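Local coordinates for protein alpha-glucosidase ([Eubacterium] rectale, PDB 6PNR) that probably hydrolyses alpha-linked sulfoquinovosides derived from sulfolipids, as a glycoside hydrolase family 31 sulfoquinovosidase, at residues P27-V33 and V51-L57; S75-A79 and D91-D96; R98-F102 and W203-K207. All blocks are in the same frame, centred on the assembly; numbering follows the deposited sequence.

All three contacts lie in the N-terminal beta-sandwich region, their centres about 27 to 33 Å from the chain centre; none of their residues belongs to the inhibitor pocket. Contact 1 is a hairpin of the sheet holding strands 29-41, 44-56 and 101-107, contact 2 a hairpin of the sheet holding strands 77-83, 87-94 and 208-213, and contact 3 ties strand 101-107 of the first to the loop leading into strand 208-213 of the second. Contacts 1 and 2 (centres about 13 Å apart) pack through Leu57 CD2 and Tyr76 CD2, 3.4 Å apart. Contact 3 has its centre about 10 Å from each: Glu53 OE2 and Arg98 NH2 form a salt bridge at 2.4 Å, and Phe92 N lies 3.0 Å from Lys207 O.

Contact 1: residues P27-V33 and V51-L57; sequences PMIYVGV and VTERFPL
A classic beta bulge interrupts this antiparallel hairpin: Thr52 (psi -23°) and Glu53 both face Val33, whose O accepts from Thr52 N (3.0 Å) and Glu53 N (3.3 Å). The axes of 29-33 and 51-56 approach to 4.3 Å, their directions at 162°. Val33 N donates to Glu53 O (3.0 Å), Val31 N to Phe55 O (3.1 Å), Phe55 N to Val31 O (3.0 Å) and Leu57 N to Ile29 O (3.1 Å). Tyr30-Pro56 and Gly32-Arg54 are non-hydrogen-bonded pairs; at Gly32 an ideal CB would clash with Glu53 O. Arg54, chi1 to chi3 t, sets CZ 4.2 Å from the Tyr30 ring centroid (Tyr30 chi1 m), a cation-pi contact. On the other face Val31 CG2 meets Phe55 CE1 (3.5 Å; Phe55 chi1 p), with Leu57 CD2 packed beside them, 3.7 Å from Val31 CG2. The chemistry divides by face: Arg54 engages Tyr30 and salt-bridges Glu199, its backbone hydrogen-bonding the second subunit across this sheet edge, whereas Val31 and Leu57 offer apolar surface to Ile77.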
loop_
_atom_site.group_PDB
_atom_site.type_symbol
_atom_site.label_atom_id
_atom_site.label_comp_id
_atom_site.label_asym_id
_atom_site.label_seq_id
_atom_site.Cartn_x
_atom_site.Cartn_y
_atom_site.Cartn_z
ATOM N N PRO A 27 -7.740 -27.726 10.845
ATOM C CA PRO A 27 -8.157 -28.149 9.503
ATOM C C PRO A 27 -7.077 -27.899 8.463
ATOM O O PRO A 27 -6.321 -26.929 8.531
ATOM C CB PRO A 27 -9.400 -27.296 9.228
ATOM C CG PRO A 27 -9.238 -26.109 10.111
ATOM C CD PRO A 27 -8.573 -26.625 11.354
ATOM N N MET A 28 -7.027 -28.798 7.479
ATOM C CA MET A 28 -6.014 -28.768 6.436
ATOM C C MET A 28 -6.433 -27.942 5.228
ATOM O O MET A 28 -5.562 -27.429 4.518
ATOM C CB MET A 28 -5.687 -30.199 5.988
ATOM C CG MET A 28 -4.420 -30.348 5.150
ATOM S SD MET A 28 -3.996 -32.078 4.805
ATOM C CE MET A 28 -5.306 -32.533 3.683
ATOM N N ILE A 29 -7.732 -27.804 4.969
ATOM C CA ILE A 29 -8.230 -27.143 3.766
ATOM C C ILE A 29 -9.353 -26.183 4.141
ATOM O O ILE A 29 -10.289 -26.560 4.854
ATOM C CB ILE A 29 -8.731 -28.163 2.724
ATOM C CG1 ILE A 29 -7.632 -29.159 2.350
ATOM C CG2 ILE A 29 -9.245 -27.454 1.490
ATOM C CD1 ILE A 29 -8.128 -30.313 1.474
ATOM N N TYR A 30 -9.257 -24.946 3.659
ATOM C CA TYR A 30 -10.385 -24.034 3.592
ATOM C C TYR A 30 -10.716 -23.779 2.128
ATOM O O TYR A 30 -9.833 -23.771 1.265
ATOM C CB TYR A 30 -10.095 -22.684 4.277
ATOM C CG TYR A 30 -9.635 -22.757 5.725
ATOM C CD1 TYR A 30 -8.398 -23.293 6.061
ATOM C CD2 TYR A 30 -10.427 -22.236 6.751
ATOM C CE1 TYR A 30 -7.967 -23.343 7.379
ATOM C CE2 TYR A 30 -10.005 -22.277 8.072
ATOM C CZ TYR A 30 -8.780 -22.831 8.376
ATOM O OH TYR A 30 -8.367 -22.876 9.681
ATOM N N VAL A 31 -11.993 -23.538 1.858
ATOM C CA VAL A 31 -12.463 -23.215 0.522
ATOM C C VAL A 31 -13.315 -21.963 0.627
ATOM O O VAL A 31 -13.766 -21.582 1.708
ATOM C CB VAL A 31 -13.266 -24.369 -0.099
ATOM C CG1 VAL A 31 -12.390 -25.585 -0.206
ATOM C CG2 VAL A 31 -14.472 -24.677 0.771
ATOM N N GLY A 32 -13.529 -21.312 -0.505
ATOM C CA GLY A 32 -14.370 -20.143 -0.471
ATOM C C GLY A 32 -14.569 -19.537 -1.837
ATOM O O GLY A 32 -14.302 -20.156 -2.868
ATOM N N VAL A 33 -15.069 -18.305 -1.807
ATOM C CA VAL A 33 -15.472 -17.563 -2.990
ATOM C C VAL A 33 -14.848 -16.178 -2.910
ATOM O O VAL A 33 -14.985 -15.493 -1.890
ATOM C CB VAL A 33 -17.005 -17.461 -3.093
ATOM C CG1 VAL A 33 -17.416 -16.724 -4.371
ATOM C CG2 VAL A 33 -17.645 -18.860 -3.015
ATOM N N VAL A 51 -13.087 -11.317 -0.803
ATOM C CA VAL A 51 -13.498 -12.646 -0.367
ATOM C C VAL A 51 -14.851 -12.522 0.322
ATOM O O VAL A 51 -14.982 -11.813 1.324
ATOM C CB VAL A 51 -12.458 -13.281 0.567
ATOM C CG1 VAL A 51 -12.951 -14.649 1.076
ATOM C CG2 VAL A 51 -11.116 -13.461 -0.164
ATOM N N THR A 52 -15.865 -13.192 -0.229
ATOM C CA THR A 52 -17.179 -13.241 0.400
ATOM C C THR A 52 -17.411 -14.515 1.205
ATOM O O THR A 52 -18.256 -14.510 2.108
ATOM C CB THR A 52 -18.285 -13.101 -0.655
ATOM O OG1 THR A 52 -18.011 -13.978 -1.756
ATOM C CG2 THR A 52 -18.360 -11.679 -1.160
ATOM N N GLU A 53 -16.692 -15.602 0.917
ATOM C CA GLU A 53 -16.820 -16.823 1.702
ATOM C C GLU A 53 -15.456 -17.457 1.920
ATOM O O GLU A 53 -14.622 -17.490 1.010
ATOM C CB GLU A 53 -17.763 -17.840 1.024
ATOM C CG GLU A 53 -19.156 -17.299 0.699
ATOM C CD GLU A 53 -20.095 -18.367 0.130
ATOM O OE1 GLU A 53 -19.786 -19.565 0.287
ATOM O OE2 GLU A 53 -21.135 -18.008 -0.476
ATOM N N ARG A 54 -15.228 -17.942 3.140
ATOM C CA ARG A 54 -14.085 -18.794 3.448
ATOM C C ARG A 54 -14.449 -19.629 4.664
ATOM O O ARG A 54 -14.872 -19.072 5.681
ATOM C CB ARG A 54 -12.808 -17.990 3.745
ATOM C CG ARG A 54 -11.749 -18.840 4.459
ATOM C CD ARG A 54 -10.388 -18.160 4.649
ATOM N NE ARG A 54 -9.524 -18.989 5.495
ATOM C CZ ARG A 54 -8.190 -18.973 5.484
ATOM N NH1 ARG A 54 -7.525 -18.159 4.665
ATOM N NH2 ARG A 54 -7.517 -19.786 6.295
ATOM N N PHE A 55 -14.278 -20.949 4.577
ATOM C CA PHE A 55 -14.637 -21.779 5.720
ATOM C C PHE A 55 -13.842 -23.069 5.682
ATOM O O PHE A 55 -13.521 -23.569 4.594
ATOM C CB PHE A 55 -16.147 -22.069 5.751
ATOM C CG PHE A 55 -16.712 -22.515 4.437
ATOM C CD1 PHE A 55 -16.681 -23.852 4.073
ATOM C CD2 PHE A 55 -17.292 -21.607 3.572
ATOM C CE1 PHE A 55 -17.211 -24.270 2.865
ATOM C CE2 PHE A 55 -17.820 -22.016 2.361
ATOM C CZ PHE A 55 -17.784 -23.354 2.010
ATOM N N PRO A 56 -13.491 -23.620 6.840
ATOM C CA PRO A 56 -12.776 -24.896 6.859
ATOM C C PRO A 56 -13.696 -26.046 6.490
ATOM O O PRO A 56 -14.911 -25.992 6.685
ATOM C CB PRO A 56 -12.295 -25.013 8.309
ATOM C CG PRO A 56 -13.319 -24.234 9.091
ATOM C CD PRO A 56 -13.740 -23.094 8.197
ATOM N N LEU A 57 -13.100 -27.089 5.933
ATOM C CA LEU A 57 -13.844 -28.266 5.525
ATOM C C LEU A 57 -13.885 -29.282 6.659
ATOM O O LEU A 57 -12.943 -29.394 7.450
ATOM C CB LEU A 57 -13.209 -28.900 4.290
ATOM C CG LEU A 57 -13.267 -28.087 3.000
ATOM C CD1 LEU A 57 -12.563 -28.858 1.901
ATOM C CD2 LEU A 57 -14.703 -27.811 2.633
#

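Contact 2: residues S75-A79 and D91-D96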
loop_
_atom_site.group_PDB
_atom_site.type_symbol
_atom_site.label_atom_id
_atom_site.label_comp_id
_atom_site.label_asym_id
_atom_site.label_seq_id
_atom_site.Cartn_x
_atom_site.Cartn_y
_atom_site.Cartn_z
ATOM N N SER A 75 -19.718 -32.099 0.572
ATOM C CA SER A 75 -19.965 -32.015 -0.861
ATOM C C SER A 75 -19.071 -30.980 -1.539
ATOM O O SER A 75 -19.499 -30.323 -2.493
ATOM C CB SER A 75 -21.439 -31.707 -1.131
ATOM O OG SER A 75 -22.244 -32.858 -0.917
ATOM N N TYR A 76 -17.830 -30.830 -1.071
ATOM C CA TYR A 76 -16.931 -29.803 -1.586
ATOM C C TYR A 76 -15.722 -30.381 -2.313
ATOM O O TYR A 76 -15.474 -30.026 -3.468
ATOM C CB TYR A 76 -16.467 -28.889 -0.445
ATOM C CG TYR A 76 -17.577 -28.072 0.189
ATOM C CD1 TYR A 76 -18.284 -27.126 -0.543
ATOM C CD2 TYR A 76 -17.904 -28.245 1.523
ATOM C CE1 TYR A 76 -19.301 -26.379 0.048
ATOM C CE2 TYR A 76 -18.903 -27.508 2.116
ATOM C CZ TYR A 76 -19.599 -26.584 1.381
ATOM O OH TYR A 76 -20.590 -25.872 2.004
ATOM N N ILE A 77 -14.962 -31.260 -1.661
ATOM C CA ILE A 77 -13.656 -31.704 -2.137
ATOM C C ILE A 77 -13.491 -33.190 -1.840
ATOM O O ILE A 77 -13.841 -33.659 -0.751
ATOM C CB ILE A 77 -12.511 -30.911 -1.466
ATOM C CG1 ILE A 77 -12.590 -29.412 -1.791
ATOM C CG2 ILE A 77 -11.157 -31.475 -1.848
ATOM C CD1 ILE A 77 -12.356 -29.082 -3.248
ATOM N N ILE A 78 -12.932 -33.927 -2.797
ATOM C CA ILE A 78 -12.414 -35.269 -2.555
ATOM C C ILE A 78 -10.916 -35.246 -2.829
ATOM O O ILE A 78 -10.490 -34.812 -3.904
ATOM C CB ILE A 78 -13.112 -36.325 -3.433
ATOM C CG1 ILE A 78 -14.623 -36.314 -3.181
ATOM C CG2 ILE A 78 -12.508 -37.701 -3.173
ATOM C CD1 ILE A 78 -15.417 -37.155 -4.161
ATOM N N ALA A 79 -10.122 -35.709 -1.860
ATOM C CA ALA A 79 -8.669 -35.748 -1.988
ATOM C C ALA A 79 -8.196 -37.192 -1.994
ATOM O O ALA A 79 -8.495 -37.947 -1.062
ATOM C CB ALA A 79 -7.989 -34.980 -0.855
ATOM N N ASP A 91 -4.400 -35.707 -5.132
ATOM C CA ASP A 91 -5.232 -35.281 -6.245
ATOM C C ASP A 91 -6.562 -34.790 -5.692
ATOM O O ASP A 91 -7.165 -35.457 -4.844
ATOM C CB ASP A 91 -5.442 -36.432 -7.235
ATOM C CG ASP A 91 -4.131 -36.959 -7.809
ATOM O OD1 ASP A 91 -3.423 -36.192 -8.498
ATOM O OD2 ASP A 91 -3.796 -38.142 -7.563
ATOM N N PHE A 92 -7.003 -33.616 -6.148
ATOM C CA PHE A 92 -8.203 -32.962 -5.640
ATOM C C PHE A 92 -9.298 -32.990 -6.690
ATOM O O PHE A 92 -9.084 -32.563 -7.830
ATOM C CB PHE A 92 -7.930 -31.506 -5.243
ATOM C CG PHE A 92 -6.988 -31.361 -4.090
ATOM C CD1 PHE A 92 -7.421 -31.584 -2.794
ATOM C CD2 PHE A 92 -5.668 -31.007 -4.300
ATOM C CE1 PHE A 92 -6.555 -31.457 -1.736
ATOM C CE2 PHE A 92 -4.798 -30.879 -3.245
ATOM C CZ PHE A 92 -5.239 -31.102 -1.959
ATOM N N GLU A 93 -10.469 -33.481 -6.302
ATOM C CA GLU A 93 -11.663 -33.407 -7.129
ATOM C C GLU A 93 -12.621 -32.386 -6.528
ATOM O O GLU A 93 -12.947 -32.459 -5.338
ATOM C CB GLU A 93 -12.337 -34.774 -7.243
ATOM C CG GLU A 93 -13.519 -34.788 -8.195
ATOM C CD GLU A 93 -14.150 -36.164 -8.323
ATOM O OE1 GLU A 93 -13.611 -37.129 -7.735
ATOM O OE2 GLU A 93 -15.188 -36.271 -9.014
ATOM N N GLN A 94 -13.070 -31.447 -7.350
ATOM C CA GLN A 94 -13.968 -30.388 -6.909
ATOM C C GLN A 94 -15.417 -30.819 -7.116
ATOM O O GLN A 94 -15.849 -31.036 -8.254
ATOM C CB GLN A 94 -13.673 -29.100 -7.672
ATOM C CG GLN A 94 -14.712 -28.004 -7.515
ATOM C CD GLN A 94 -14.244 -26.698 -8.134
ATOM O OE1 GLN A 94 -13.177 -26.642 -8.748
ATOM N NE2 GLN A 94 -15.028 -25.641 -7.960
ATOM N N LYS A 95 -16.169 -30.918 -6.015
ATOM C CA LYS A 95 -17.565 -31.344 -6.026
ATOM C C LYS A 95 -18.555 -30.189 -5.920
ATOM O O LYS A 95 -19.764 -30.420 -6.028
ATOM C CB LYS A 95 -17.825 -32.331 -4.874
ATOM C CG LYS A 95 -16.910 -33.562 -4.861
ATOM C CD LYS A 95 -17.091 -34.410 -6.114
ATOM C CE LYS A 95 -18.546 -34.828 -6.311
ATOM N NZ LYS A 95 -18.778 -35.417 -7.661
ATOM N N ASP A 96 -18.085 -28.964 -5.692
ATOM C CA ASP A 96 -18.946 -27.784 -5.632
ATOM C C ASP A 96 -18.352 -26.738 -6.566
ATOM O O ASP A 96 -17.257 -26.231 -6.312
ATOM C CB ASP A 96 -19.060 -27.254 -4.201
ATOM C CG ASP A 96 -20.066 -26.101 -4.065
ATOM O OD1 ASP A 96 -20.446 -25.496 -5.092
ATOM O OD2 ASP A 96 -20.470 -25.792 -2.920
#
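Asp91 opens the second segment with a backbone contribution: its O receives a CA-H...O contact from Ala79 CA at 3.2 Å, while its carboxylate turns to Gln208 on the neighbouring strand. Phe92 comes next, in a non-hydrogen-bonded antiparallel pair with Ala79 (CA to CA 4.6 Å). Its ring carries apolar contacts from two residues of the first strand, Ile77 CG2 to Phe92 CD1 and Ala79 CB to Phe92 CE1, each 3.9 Å, with the Ile77 methyl at the ring edge. The same ring meets Phe102 edge-to-face and packs on Ile29, which places it between the two sheets of the sandwich.

Glu93 forms the hydrogen-bonded pair with Ile78: Glu93 N donates to Ile78 O (2.7 Å) and Ile78 N to Glu93 O (2.9 Å), both nearly straight at 173° and 167°. Gln94 pairs with Ile77 without such bonds, and its NE2 instead donates to Asp96 O at 2.8 Å, a bond within the segment. Lys95 N donates to Tyr76 O (2.8 Å); Tyr76 also joins Ile77 in a classic bulge facing Phe73. The aliphatic part of Lys95 lies on Ile78, Lys95 CD to Ile78 CD1 3.8 Å, and Lys95 NZ makes a long ion pair with Glu93 OE2 (3.9 Å). Asp96 brings OD2 to the Tyr76 ring edge, 3.2 Å from CE1, while its OD1 accepts from Arg98 N. The hairpin is therefore amphipathic: Glu93 and Ile78, with Lys95 beside them, line one face, whereas on the other Ile77 and Phe92 pack on Val31 and Ile29 of the opposing sheet, alongside Ala79 and polar Gln94.

Contact 3: residues R98-F102 and W203-K207; sequences RINRF and WEVPK
Arg101 lays its guanidinium flat on the indole of Trp203, planes at 9° and centres 3.6 Å apart: a cation-pi stack over the five-membered ring, extended by a CH-pi contact from Arg101 CD (3.8 Å from the same centroid). Chi1 and chi2 of Arg101 are both m, folding the chain back so that NH1 donates to Asn100 O (2.9 Å); NH2 salt-bridges Asp49 and Glu36. Trp203 has chi1 m, chi2 9° and phi/psi -92/38. CA-CA distances are 4.7 Å for Arg101-Trp203 and 4.8 Å for Asn100-Glu204, yet regular strand pairing is absent; side-chain stacking and apolar contacts join strand 101-107 to the loop 203-207, which passes between the sandwich sheets. Farther along, Phe102 (chi1 t) receives Pro206 CD over its face, 3.5 Å from the centroid, and Ile99 CG2 touches Val205 CG2 (3.8 Å). Asn100 and Arg101 form a classic beta bulge opposite Gly32 on strand 29-41, while Val205 and Pro206 rest on strand 87-94 and Trp203 and Glu204 abut helix 408-429.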
loop_
_atom_site.group_PDB
_atom_site.type_symbol
_atom_site.label_atom_id
_atom_site.label_comp_id
_atom_site.label_asym_id
_atom_site.label_seq_id
_atom_site.Cartn_x
_atom_site.Cartn_y
_atom_site.Cartn_z
ATOM N N ARG A 98 -19.064 -23.689 -7.143
ATOM C CA ARG A 98 -19.003 -22.312 -6.666
ATOM C C ARG A 98 -17.630 -21.931 -6.138
ATOM O O ARG A 98 -17.305 -20.739 -6.097
ATOM C CB ARG A 98 -20.018 -22.086 -5.548
ATOM C CG ARG A 98 -21.464 -22.123 -5.964
ATOM C CD ARG A 98 -22.363 -21.866 -4.757
ATOM N NE ARG A 98 -22.195 -20.518 -4.214
ATOM C CZ ARG A 98 -21.548 -20.233 -3.088
ATOM N NH1 ARG A 98 -21.001 -21.204 -2.366
ATOM N NH2 ARG A 98 -21.453 -18.973 -2.681
ATOM N N ILE A 99 -16.843 -22.909 -5.699
ATOM C CA ILE A 99 -15.566 -22.630 -5.066
ATOM C C ILE A 99 -14.596 -22.097 -6.106
ATOM O O ILE A 99 -14.401 -22.713 -7.163
ATOM C CB ILE A 99 -15.020 -23.903 -4.405
ATOM C CG1 ILE A 99 -15.947 -24.352 -3.280
ATOM C CG2 ILE A 99 -13.598 -23.697 -3.896
ATOM C CD1 ILE A 99 -15.546 -25.670 -2.684
ATOM N N ASN A 100 -13.996 -20.934 -5.824
ATOM C CA ASN A 100 -12.867 -20.465 -6.620
ATOM C C ASN A 100 -11.696 -20.006 -5.754
ATOM O O ASN A 100 -10.773 -19.372 -6.273
ATOM C CB ASN A 100 -13.289 -19.354 -7.593
ATOM C CG ASN A 100 -13.775 -18.084 -6.896
ATOM O OD1 ASN A 100 -13.750 -17.963 -5.677
ATOM N ND2 ASN A 100 -14.213 -17.127 -7.691
ATOM N N ARG A 101 -11.699 -20.332 -4.460
ATOM C CA ARG A 101 -10.589 -20.026 -3.566
ATOM C C ARG A 101 -10.298 -21.255 -2.726
ATOM O O ARG A 101 -11.217 -21.859 -2.156
ATOM C CB ARG A 101 -10.890 -18.827 -2.655
ATOM C CG ARG A 101 -11.140 -17.491 -3.383
ATOM C CD ARG A 101 -9.905 -16.962 -4.105
ATOM N NE ARG A 101 -10.141 -15.665 -4.761
ATOM C CZ ARG A 101 -10.394 -15.518 -6.060
ATOM N NH1 ARG A 101 -10.440 -16.586 -6.854
ATOM N NH2 ARG A 101 -10.589 -14.311 -6.573
ATOM N N PHE A 102 -9.016 -21.594 -2.625
ATOM C CA PHE A 102 -8.557 -22.838 -2.022
ATOM C C PHE A 102 -7.351 -22.513 -1.149
ATOM O O PHE A 102 -6.346 -21.998 -1.646
ATOM C CB PHE A 102 -8.202 -23.843 -3.133
ATOM C CG PHE A 102 -7.802 -25.208 -2.654
ATOM C CD1 PHE A 102 -8.753 -26.197 -2.479
ATOM C CD2 PHE A 102 -6.468 -25.516 -2.427
ATOM C CE1 PHE A 102 -8.382 -27.461 -2.060
ATOM C CE2 PHE A 102 -6.083 -26.782 -2.013
ATOM C CZ PHE A 102 -7.043 -27.761 -1.830
ATOM N N TRP A 203 -6.169 -19.652 -6.444
ATOM C CA TRP A 203 -7.429 -19.098 -6.966
ATOM C C TRP A 203 -8.137 -20.064 -7.914
ATOM O O TRP A 203 -8.734 -19.665 -8.925
ATOM C CB TRP A 203 -7.192 -17.742 -7.629
ATOM C CG TRP A 203 -6.952 -16.654 -6.618
ATOM C CD1 TRP A 203 -6.770 -16.813 -5.270
ATOM C CD2 TRP A 203 -6.892 -15.242 -6.865
ATOM N NE1 TRP A 203 -6.580 -15.584 -4.670
ATOM C CE2 TRP A 203 -6.656 -14.607 -5.627
ATOM C CE3 TRP A 203 -7.000 -14.455 -8.016
ATOM C CZ2 TRP A 203 -6.518 -13.222 -5.508
ATOM C CZ3 TRP A 203 -6.852 -13.074 -7.895
ATOM C CH2 TRP A 203 -6.623 -12.477 -6.649
ATOM N N GLU A 204 -8.059 -21.347 -7.574
ATOM C CA GLU A 204 -8.821 -22.444 -8.159
ATOM C C GLU A 204 -8.619 -23.637 -7.240
ATOM O O GLU A 204 -7.724 -23.637 -6.390
ATOM C CB GLU A 204 -8.361 -22.779 -9.579
ATOM C CG GLU A 204 -7.094 -23.633 -9.613
ATOM C CD GLU A 204 -6.725 -24.063 -11.016
ATOM O OE1 GLU A 204 -7.572 -23.916 -11.928
ATOM O OE2 GLU A 204 -5.583 -24.534 -11.214
ATOM N N VAL A 205 -9.449 -24.659 -7.412
ATOM C CA VAL A 205 -9.137 -25.940 -6.787
ATOM C C VAL A 205 -8.018 -26.575 -7.602
ATOM O O VAL A 205 -8.229 -26.912 -8.774
ATOM C CB VAL A 205 -10.370 -26.853 -6.711
ATOM C CG1 VAL A 205 -9.988 -28.200 -6.128
ATOM C CG2 VAL A 205 -11.489 -26.184 -5.891
ATOM N N PRO A 206 -6.825 -26.759 -7.042
ATOM C CA PRO A 206 -5.711 -27.272 -7.843
ATOM C C PRO A 206 -5.878 -28.748 -8.152
ATOM O O PRO A 206 -6.413 -29.513 -7.349
ATOM C CB PRO A 206 -4.495 -27.038 -6.939
ATOM C CG PRO A 206 -5.056 -27.178 -5.562
ATOM C CD PRO A 206 -6.458 -26.599 -5.625
ATOM N N LYS A 207 -5.387 -29.148 -9.329
ATOM C CA LYS A 207 -5.455 -30.555 -9.722
ATOM C C LYS A 207 -4.763 -31.448 -8.710
ATOM O O LYS A 207 -5.266 -32.526 -8.375
ATOM C CB LYS A 207 -4.826 -30.759 -11.104
ATOM C CG LYS A 207 -5.731 -30.400 -12.266
ATOM C CD LYS A 207 -5.039 -30.652 -13.610
ATOM C CE LYS A 207 -4.014 -29.561 -13.951
ATOM N NZ LYS A 207 -4.645 -28.222 -14.198
#